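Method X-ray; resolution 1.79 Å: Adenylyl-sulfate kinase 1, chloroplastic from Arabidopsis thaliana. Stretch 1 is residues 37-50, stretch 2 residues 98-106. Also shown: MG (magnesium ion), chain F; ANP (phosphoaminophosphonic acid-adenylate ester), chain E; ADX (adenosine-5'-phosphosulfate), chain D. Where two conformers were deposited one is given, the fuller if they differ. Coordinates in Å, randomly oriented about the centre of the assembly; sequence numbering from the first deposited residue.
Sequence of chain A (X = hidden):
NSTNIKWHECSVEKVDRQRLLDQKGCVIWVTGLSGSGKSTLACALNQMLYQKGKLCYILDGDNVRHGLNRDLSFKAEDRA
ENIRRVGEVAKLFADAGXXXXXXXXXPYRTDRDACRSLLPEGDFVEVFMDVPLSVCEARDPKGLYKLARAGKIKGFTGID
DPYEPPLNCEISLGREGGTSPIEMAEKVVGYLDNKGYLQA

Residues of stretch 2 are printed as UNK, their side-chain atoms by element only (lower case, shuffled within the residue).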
ATOM      1  N   GLY A  37      -6.385   7.339  21.608  1.00 27.40           N
ATOM      2  CA  GLY A  37      -7.388   7.839  20.679  1.00 28.82           C
ATOM      3  C   GLY A  37      -6.917   8.014  19.233  1.00 26.96           C
ATOM      4  O   GLY A  37      -7.492   8.811  18.489  1.00 24.59           O
ATOM      5  N   LYS A  38      -5.892   7.266  18.827  1.00 25.71           N
ATOM      6  CA  LYS A  38      -5.364   7.362  17.467  1.00 24.84           C
ATOM      7  C   LYS A  38      -6.410   6.993  16.397  1.00 26.41           C
ATOM      8  O   LYS A  38      -6.604   7.726  15.422  1.00 27.27           O
ATOM      9  CB  LYS A  38      -4.122   6.475  17.307  1.00 23.57           C
ATOM     10  CG  LYS A  38      -2.951   6.825  18.231  1.00 23.24           C
ATOM     11  CD  LYS A  38      -1.822   5.802  18.037  1.00 27.63           C
ATOM     12  CE  LYS A  38      -2.284   4.360  18.276  1.00 27.72           C
ATOM     13  NZ  LYS A  38      -2.547   4.077  19.734  1.00 29.97           N
ATOM     14  N   SER A  39      -7.083   5.863  16.583  1.00 24.45           N
ATOM     15  CA  SER A  39      -8.048   5.385  15.587  1.00 29.25           C
ATOM     16  C   SER A  39      -9.272   6.292  15.526  1.00 26.94           C
ATOM     17  O   SER A  39      -9.841   6.542  14.450  1.00 26.80           O
ATOM     18  CB  SER A  39      -8.459   3.931  15.879  1.00 31.05           C
ATOM     19  OG  SER A  39      -7.334   3.087  15.702  1.00 30.86           O
ATOM     20  N   THR A  40      -9.674   6.789  16.686  1.00 26.22           N
ATOM     21  CA  THR A  40     -10.822   7.672  16.758  1.00 32.30           C
ATOM     22  C   THR A  40     -10.543   8.972  16.001  1.00 28.03           C
ATOM     23  O   THR A  40     -11.389   9.472  15.245  1.00 29.81           O
ATOM     24  CB  THR A  40     -11.186   7.959  18.203  1.00 34.96           C
ATOM     25  OG1 THR A  40     -11.571   6.728  18.831  1.00 31.64           O
ATOM     26  CG2 THR A  40     -12.327   8.939  18.255  1.00 33.20           C
ATOM     27  N   LEU A  41      -9.352   9.513  16.207  1.00 24.45           N
ATOM     28  CA  LEU A  41      -8.909  10.687  15.464  1.00 25.58           C
ATOM     29  C   LEU A  41      -8.790  10.382  13.961  1.00 26.44           C
ATOM     30  O   LEU A  41      -9.234  11.167  13.119  1.00 24.47           O
ATOM     31  CB  LEU A  41      -7.573  11.187  15.998  1.00 25.25           C
ATOM     32  CG  LEU A  41      -6.994  12.258  15.066  1.00 39.81           C
ATOM     33  CD1 LEU A  41      -7.805  13.544  15.151  1.00 24.31           C
ATOM     34  CD2 LEU A  41      -5.530  12.497  15.351  1.00 57.92           C
ATOM     35  N   ALA A  42      -8.192   9.247  13.619  1.00 24.47           N
ATOM     36  CA  ALA A  42      -8.062   8.895  12.202  1.00 24.27           C
ATOM     37  C   ALA A  42      -9.420   8.857  11.486  1.00 24.95           C
ATOM     38  O   ALA A  42      -9.552   9.359  10.382  1.00 24.95           O
ATOM     39  CB  ALA A  42      -7.316   7.568  12.026  1.00 22.74           C
ATOM     40  N   CYS A  43     -10.411   8.247  12.118  0.68 24.78           N
ATOM     41  CA  CYS A  43     -11.750   8.189  11.546  0.68 27.43           C
ATOM     42  C   CYS A  43     -12.341   9.582  11.391  0.68 26.14           C
ATOM     43  O   CYS A  43     -12.817   9.938  10.317  0.68 27.45           O
ATOM     44  CB  CYS A  43     -12.677   7.302  12.389  0.68 36.37           C
ATOM     45  SG  CYS A  43     -12.304   5.524  12.316  0.68 39.38           S
ATOM     46  N   ALA A  44     -12.311  10.377  12.462  1.00 21.90           N
ATOM     47  CA  ALA A  44     -12.881  11.722  12.413  1.00 25.75           C
ATOM     48  C   ALA A  44     -12.250  12.524  11.274  1.00 24.32           C
ATOM     49  O   ALA A  44     -12.948  13.210  10.527  1.00 25.60           O
ATOM     50  CB  ALA A  44     -12.699  12.454  13.759  1.00 25.66           C
ATOM     51  N   LEU A  45     -10.931  12.424  11.144  1.00 21.66           N
ATOM     52  CA  LEU A  45     -10.201  13.120  10.090  1.00 23.13           C
ATOM     53  C   LEU A  45     -10.644  12.660   8.699  1.00 24.56           C
ATOM     54  O   LEU A  45     -10.916  13.473   7.814  1.00 23.53           O
ATOM     55  CB  LEU A  45      -8.691  12.907  10.280  1.00 21.08           C
ATOM     56  CG  LEU A  45      -7.708  13.494   9.279  1.00 25.30           C
ATOM     57  CD1 LEU A  45      -7.904  15.008   9.140  1.00 25.56           C
ATOM     58  CD2 LEU A  45      -6.281  13.178   9.728  1.00 26.54           C
ATOM     59  N   ASN A  46     -10.729  11.348   8.514  1.00 21.71           N
ATOM     60  CA  ASN A  46     -11.135  10.772   7.239  1.00 23.59           C
ATOM     61  C   ASN A  46     -12.539  11.252   6.881  1.00 26.81           C
ATOM     62  O   ASN A  46     -12.799  11.656   5.754  1.00 25.98           O
ATOM     63  CB  ASN A  46     -11.105   9.254   7.365  1.00 23.18           C
ATOM     64  CG  ASN A  46     -11.305   8.531   6.033  1.00 32.96           C
ATOM     65  OD1 ASN A  46     -11.279   9.133   4.968  1.00 36.41           O
ATOM     66  ND2 ASN A  46     -11.497   7.233   6.110  1.00 30.58           N
ATOM     67  N   GLN A  47     -13.436  11.241   7.858  1.00 25.11           N
ATOM     68  CA  GLN A  47     -14.806  11.659   7.604  1.00 30.86           C
ATOM     69  C   GLN A  47     -14.850  13.111   7.131  1.00 29.36           C
ATOM     70  O   GLN A  47     -15.566  13.454   6.192  1.00 27.76           O
ATOM     71  CB  GLN A  47     -15.635  11.507   8.877  1.00 35.78           C
ATOM     72  CG  GLN A  47     -16.995  12.139   8.780  1.00 50.49           C
ATOM     73  CD  GLN A  47     -17.980  11.267   8.036  1.00 68.26           C
ATOM     74  OE1 GLN A  47     -17.637  10.178   7.571  1.00 71.12           O
ATOM     75  NE2 GLN A  47     -19.217  11.738   7.925  1.00 74.81           N
ATOM     76  N   MET A  48     -14.078  13.957   7.804  1.00 25.19           N
ATOM     77  CA  MET A  48     -14.071  15.392   7.537  1.00 25.55           C
ATOM     78  C   MET A  48     -13.449  15.677   6.165  1.00 25.59           C
ATOM     79  O   MET A  48     -13.954  16.504   5.399  1.00 25.48           O
ATOM     80  CB  MET A  48     -13.291  16.103   8.649  1.00 26.70           C
ATOM     81  CG  MET A  48     -13.301  17.613   8.598  1.00 32.22           C
ATOM     82  SD  MET A  48     -12.568  18.273  10.136  1.00 33.60           S
ATOM     83  CE  MET A  48     -13.709  17.617  11.334  1.00 25.51           C
ATOM     84  N   LEU A  49     -12.362  14.984   5.844  1.00 24.96           N
ATOM     85  CA  LEU A  49     -11.700  15.201   4.563  1.00 23.48           C
ATOM     86  C   LEU A  49     -12.558  14.677   3.416  1.00 27.84           C
ATOM     87  O   LEU A  49     -12.668  15.310   2.370  1.00 23.36           O
ATOM     88  CB  LEU A  49     -10.328  14.528   4.543  1.00 27.67           C
ATOM     89  CG  LEU A  49      -9.290  15.260   5.395  1.00 26.53           C
ATOM     90  CD1 LEU A  49      -8.052  14.395   5.580  1.00 25.96           C
ATOM     91  CD2 LEU A  49      -8.938  16.613   4.782  1.00 27.69           C
ATOM     92  N   TYR A  50     -13.203  13.542   3.642  1.00 22.51           N
ATOM     93  CA  TYR A  50     -14.083  12.974   2.616  1.00 21.84           C
ATOM     94  C   TYR A  50     -15.201  13.960   2.294  1.00 25.56           C
ATOM     95  O   TYR A  50     -15.538  14.151   1.141  1.00 24.74           O
ATOM     96  CB  TYR A  50     -14.683  11.642   3.061  1.00 20.96           C
ATOM     97  CG  TYR A  50     -15.575  11.083   1.976  1.00 26.45           C
ATOM     98  CD1 TYR A  50     -15.037  10.337   0.941  1.00 26.94           C
ATOM     99  CD2 TYR A  50     -16.938  11.374   1.950  1.00 25.81           C
ATOM    100  CE1 TYR A  50     -15.843   9.844  -0.088  1.00 21.59           C
ATOM    101  CE2 TYR A  50     -17.744  10.900   0.933  1.00 25.98           C
ATOM    102  CZ  TYR A  50     -17.191  10.135  -0.077  1.00 25.82           C
ATOM    103  OH  TYR A  50     -17.982   9.667  -1.094  1.00 30.93           O
ATOM    104  N   UNK A  98      -2.691  10.099  -2.446  1.00 21.63           N
ATOM    105  CA  UNK A  98      -3.646   9.891  -1.360  1.00 18.79           C
ATOM    106  C   UNK A  98      -3.139  10.533  -0.068  1.00 21.76           C
ATOM    107  O   UNK A  98      -1.942  10.551   0.175  1.00 22.06           O
ATOM    108  c   UNK A  98      -5.552   8.071  -2.879  1.00 37.74           C
ATOM    109  c   UNK A  98      -3.801   8.374  -1.095  1.00 21.10           C
ATOM    110  c   UNK A  98      -4.228   7.645  -2.371  1.00 33.93           C
ATOM    111  c   UNK A  98      -4.761   8.120   0.046  1.00 20.58           C
ATOM    112  N   UNK A  99      -4.057  11.056   0.745  1.00 22.08           N
ATOM    113  CA  UNK A  99      -3.738  11.479   2.105  1.00 23.42           C
ATOM    114  C   UNK A  99      -3.799  10.228   2.957  1.00 22.78           C
ATOM    115  O   UNK A  99      -4.878   9.733   3.291  1.00 23.16           O
ATOM    116  c   UNK A  99      -4.616  13.796   1.732  1.00 25.66           C
ATOM    117  c   UNK A  99      -5.811  14.737   1.802  1.00 27.38           C
ATOM    118  c   UNK A  99      -4.728  12.542   2.611  1.00 23.13           C
ATOM    119  c   UNK A  99      -4.456  12.899   4.101  1.00 21.09           C
ATOM    120  N   UNK A 100      -2.629   9.689   3.272  1.00 20.61           N
ATOM    121  CA  UNK A 100      -2.557   8.411   3.970  1.00 20.51           C
ATOM    122  C   UNK A 100      -2.421   8.629   5.468  1.00 23.07           C
ATOM    123  O   UNK A 100      -1.462   9.255   5.916  1.00 25.39           O
ATOM    124  c   UNK A 100      -1.355   7.602   3.451  1.00 18.51           C
ATOM    125  s   UNK A 100      -1.265   5.940   4.143  1.00 26.05           S
ATOM    126  N   UNK A 101      -3.386   8.124   6.239  1.00 21.18           N
ATOM    127  CA  UNK A 101      -3.372   8.298   7.684  1.00 23.02           C
ATOM    128  C   UNK A 101      -2.919   7.000   8.334  1.00 25.02           C
ATOM    129  O   UNK A 101      -3.605   5.991   8.238  1.00 25.97           O
ATOM    130  c   UNK A 101      -4.775   8.640   8.203  1.00 25.22           C
ATOM    131  c   UNK A 101      -5.314   9.885   7.481  1.00 22.87           C
ATOM    132  c   UNK A 101      -6.820  10.062   7.635  1.00 25.16           C
ATOM    133  c   UNK A 101      -4.750   8.832   9.743  1.00 23.69           C
ATOM    134  N   UNK A 102      -1.744   7.015   8.955  1.00 24.84           N
ATOM    135  CA  UNK A 102      -1.243   5.818   9.612  1.00 23.10           C
ATOM    136  C   UNK A 102      -1.494   5.929  11.100  1.00 27.52           C
ATOM    137  O   UNK A 102      -1.091   6.899  11.731  1.00 28.13           O
ATOM    138  c   UNK A 102       0.247   5.627   9.320  1.00 25.07           C
ATOM    139  N   UNK A 103      -2.177   4.945  11.662  1.00 25.79           N
ATOM    140  CA  UNK A 103      -2.555   4.974  13.077  0.52 25.33           C
ATOM    141  C   UNK A 103      -2.013   3.739  13.783  1.00 27.33           C
ATOM    142  O   UNK A 103      -2.663   2.706  13.785  1.00 29.31           O
ATOM    143  c   UNK A 103      -4.082   5.029  13.199  0.52 25.66           C
ATOM    144  o   UNK A 103      -4.534   4.837  14.537  0.52 28.28           O
ATOM    145  N   UNK A 104      -0.812   3.844  14.339  1.00 27.56           N
ATOM    146  CA  UNK A 104      -0.112   2.721  14.949  1.00 32.87           C
ATOM    147  C   UNK A 104       0.506   3.250  16.224  1.00 24.12           C
ATOM    148  O   UNK A 104       0.912   4.411  16.267  1.00 25.57           O
ATOM    149  c   UNK A 104       1.065   1.199  12.999  1.00 48.04           C
ATOM    150  c   UNK A 104       2.511   1.000  12.572  1.00 33.83           C
ATOM    151  c   UNK A 104       0.203   1.560  11.801  1.00 45.14           C
ATOM    152  c   UNK A 104       1.048   2.294  14.052  1.00 35.23           C
ATOM    153  N   UNK A 105       0.601   2.414  17.259  1.00 23.95           N
ATOM    154  CA  UNK A 105       1.291   2.838  18.481  1.00 26.50           C
ATOM    155  C   UNK A 105       2.678   3.370  18.137  1.00 29.59           C
ATOM    156  O   UNK A 105       3.087   4.425  18.621  1.00 30.05           O
ATOM    157  c   UNK A 105       2.246   2.139  20.726  1.00 26.65           C
ATOM    158  c   UNK A 105      -0.005   1.286  19.987  1.00 28.81           C
ATOM    159  c   UNK A 105      -0.015   0.103  20.957  1.00 30.95           C
ATOM    160  c   UNK A 105       1.392   1.698  19.523  1.00 26.00           C
ATOM    161  N   UNK A 106       3.383   2.634  17.279  1.00 25.96           N
ATOM    162  CA  UNK A 106       4.724   3.007  16.794  1.00 26.72           C
ATOM    163  C   UNK A 106       5.590   3.648  17.874  1.00 33.16           C
ATOM    164  O   UNK A 106       5.939   4.821  17.784  1.00 27.25           O
ATOM    165  c   UNK A 106       4.637   3.899  15.545  1.00 27.68           C
ATOM    166  o   UNK A 106       3.692   4.946  15.701  1.00 23.28           O
TER
HETATM  167 MG    MG F 403      -6.574   1.907  17.448  1.00 32.42          MG
HETATM  168  PG  ANP E 402      -4.967   1.274  20.149  1.00 36.37           P
HETATM  169  O1G ANP E 402      -4.934   0.035  21.180  1.00 31.32           O
HETATM  170  O2G ANP E 402      -5.668   0.740  18.896  1.00 28.85           O
HETATM  171  O3G ANP E 402      -3.557   1.725  19.853  1.00 32.43           O
HETATM  172  PB  ANP E 402      -6.122   3.972  20.040  1.00 28.57           P
HETATM  173  O1B ANP E 402      -6.694   3.752  18.595  1.00 26.30           O
HETATM  174  O2B ANP E 402      -4.981   4.999  20.233  1.00 26.08           O
HETATM  175  N3B ANP E 402      -5.988   2.449  20.801  1.00 27.64           N
HETATM  176  PA  ANP E 402      -8.977   4.500  20.277  1.00 28.76           P
HETATM  177  O1A ANP E 402      -9.480   3.124  20.014  1.00 27.42           O
HETATM  178  O2A ANP E 402      -9.161   5.435  19.127  1.00 29.01           O
HETATM  179  O3A ANP E 402      -7.496   4.383  20.785  1.00 27.84           O
HETATM  180  O5' ANP E 402      -9.693   5.129  21.536  1.00 31.31           O
HETATM  181  C5' ANP E 402      -9.731   4.497  22.769  1.00 30.19           C
HETATM  182  C4' ANP E 402     -10.850   4.846  23.576  1.00 34.19           C
HETATM  183  O4' ANP E 402     -10.762   6.247  23.983  1.00 34.68           O
HETATM  184  C3' ANP E 402     -12.052   4.702  22.748  1.00 49.51           C
HETATM  185  O3' ANP E 402     -13.011   3.923  23.430  1.00 56.46           O
HETATM  186  C2' ANP E 402     -12.550   6.049  22.511  1.00 54.37           C
HETATM  187  O2' ANP E 402     -13.936   6.128  22.705  1.00 63.27           O
HETATM  188  C1' ANP E 402     -11.875   6.914  23.507  1.00 41.63           C
HETATM  189  N9  ANP E 402     -11.524   8.200  22.888  1.00 42.71           N
HETATM  190  C8  ANP E 402     -10.960   8.325  21.679  1.00 38.26           C
HETATM  191  N7  ANP E 402     -10.788   9.619  21.447  1.00 33.43           N
HETATM  192  C5  ANP E 402     -11.248  10.316  22.504  1.00 34.21           C
HETATM  193  C6  ANP E 402     -11.315  11.674  22.777  1.00 37.16           C
HETATM  194  N6  ANP E 402     -10.831  12.636  21.798  1.00 39.41           N
HETATM  195  N1  ANP E 402     -11.839  12.064  23.949  1.00 42.18           N
HETATM  196  C2  ANP E 402     -12.287  11.158  24.840  1.00 38.34           C
HETATM  197  N3  ANP E 402     -12.240   9.853  24.606  1.00 44.34           N
HETATM  198  C4  ANP E 402     -11.724   9.405  23.439  1.00 40.47           C
HETATM  199  SB  ADX D 401       3.032  -1.256  17.183  1.00 28.08           S
HETATM  200  O1B ADX D 401       3.621  -2.354  16.468  1.00 30.55           O
HETATM  201  O2B ADX D 401       3.815  -1.020  18.417  1.00 29.04           O
HETATM  202  O3B ADX D 401       3.052  -0.014  16.383  1.00 24.99           O
HETATM  203  PA  ADX D 401       0.322  -1.604  16.678  1.00 30.07           P
HETATM  204  O1A ADX D 401       0.643  -2.173  15.321  1.00 28.19           O
HETATM  205  O2A ADX D 401      -0.367  -0.252  16.583  1.00 30.40           O
HETATM  206  O3A ADX D 401       1.620  -1.578  17.605  1.00 29.78           O
HETATM  207  O5' ADX D 401      -0.639  -2.633  17.388  1.00 33.39           O
HETATM  208  C5' ADX D 401      -1.314  -2.257  18.550  1.00 39.89           C
HETATM  209  C4' ADX D 401      -2.523  -2.984  18.835  1.00 45.52           C
HETATM  210  O4' ADX D 401      -2.201  -4.346  19.098  1.00 37.95           O
HETATM  211  C3' ADX D 401      -3.142  -2.424  20.064  1.00 39.73           C
HETATM  212  O3' ADX D 401      -4.444  -2.028  19.765  1.00 43.11           O
HETATM  213  C2' ADX D 401      -3.250  -3.488  20.976  1.00 57.66           C
HETATM  214  O2' ADX D 401      -4.610  -3.749  21.081  1.00 75.93           O
HETATM  215  C1' ADX D 401      -2.632  -4.690  20.379  1.00 47.10           C
HETATM  216  N9  ADX D 401      -1.601  -5.246  21.214  1.00 37.71           N
HETATM  217  C8  ADX D 401      -1.439  -6.557  21.508  1.00 40.46           C
HETATM  218  N7  ADX D 401      -0.325  -6.703  22.246  1.00 37.13           N
HETATM  219  C5  ADX D 401       0.222  -5.481  22.422  1.00 34.38           C
HETATM  220  C6  ADX D 401       1.364  -5.006  23.097  1.00 45.99           C
HETATM  221  N6  ADX D 401       2.226  -5.923  23.771  1.00 42.58           N
HETATM  222  N1  ADX D 401       1.643  -3.678  23.099  1.00 51.12           N
HETATM  223  C2  ADX D 401       0.839  -2.815  22.456  1.00 50.44           C
HETATM  224  N3  ADX D 401      -0.264  -3.240  21.798  1.00 43.39           N
HETATM  225  C4  ADX D 401      -0.591  -4.550  21.762  1.00 34.06           C
HETATM  226  O   HOH W   1      -4.660   2.340  16.317  1.00 27.95           O
HETATM  227  O   HOH W   2      -8.450   1.514  18.070  1.00 27.08           O
HETATM  228  O   HOH W   3      -6.729   0.221  16.250  1.00 27.08           O

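Position 98 carries four side-chain carbons, forked at the first, with one arm two carbons long. It is out of reach of the helix, and its shape alone names it: Ile98.

Position 99 repeats that pattern, but its CB points toward the helix. One of its carbons comes within 4.2 Å of Leu49 CD1. This is Ile99, and the touching atom is the short arm, CG2.

At position 100 the side chain is one carbon and then one sulfur, out of reach of stretch 1: Cys100.

Position 101 again has four carbons forked at the first, with one arm two carbons long, and it points toward the helix. Its short arm lies against Ala42 and the tip of its long arm reaches Leu45 and Asn46. It is Ile101: CG2 sits 3.7 Å from Ala42 CB, and CD1 lies 3.8 Å from Leu45 CD2.

Position 102 has a single carbon, pointing away: Ala102.

Position 103 has one carbon followed by one oxygen, turned toward the helix. The oxygen stands 3.2 Å from Lys38 CB; one carbon ending in an oxygen makes this Ser103. Its OG hydrogen-bonds water 1 at 3.1 Å, and that water binds the magnesium, as does Ser39 OG (2.2 Å from MG).

Position 104 shows four carbons forked at the second, pointing away. Its contact with the helix is through the backbone, where O lies 3.5 Å from Lys38 CD. The fork makes it Leu104.

Position 105 has four carbons forked at the first, one arm two carbons long; its CB points away, yet the first carbon of the longer arm comes 3.8 Å from Lys38 NZ. It is Ile105, and its N donates to ADX O2A at 2.9 Å.

Position 106 has one carbon and one oxygen and no contact with stretch 1. It is Ser106, whose OG donates to Leu104 O at 2.9 Å and whose N donates to ADX O3B at 2.8 Å.

The rule is alternation: 99, 101 and 103 face a helix that runs nearly antiparallel, at 165°, and meet Leu49, Ala42 with Leu45, and Lys38 in turn. No hydrogen bond crosses between the stretches; apolar packing fills the far end, and Lys38 and Ser103 come to 5.7 Å between their CA atoms, where the serine OG meets Lys38 CB at 3.2 Å. There the helix start grips nucleotide, with Lys38 NZ donating to ANP O3G (2.6 Å) and O2B (2.7 Å), while the segment after the strand holds adenosine-5'-phosphosulfate, suiting a kinase that must bring two substrates together.

Stretch 2 (98-106) IICIASLIS
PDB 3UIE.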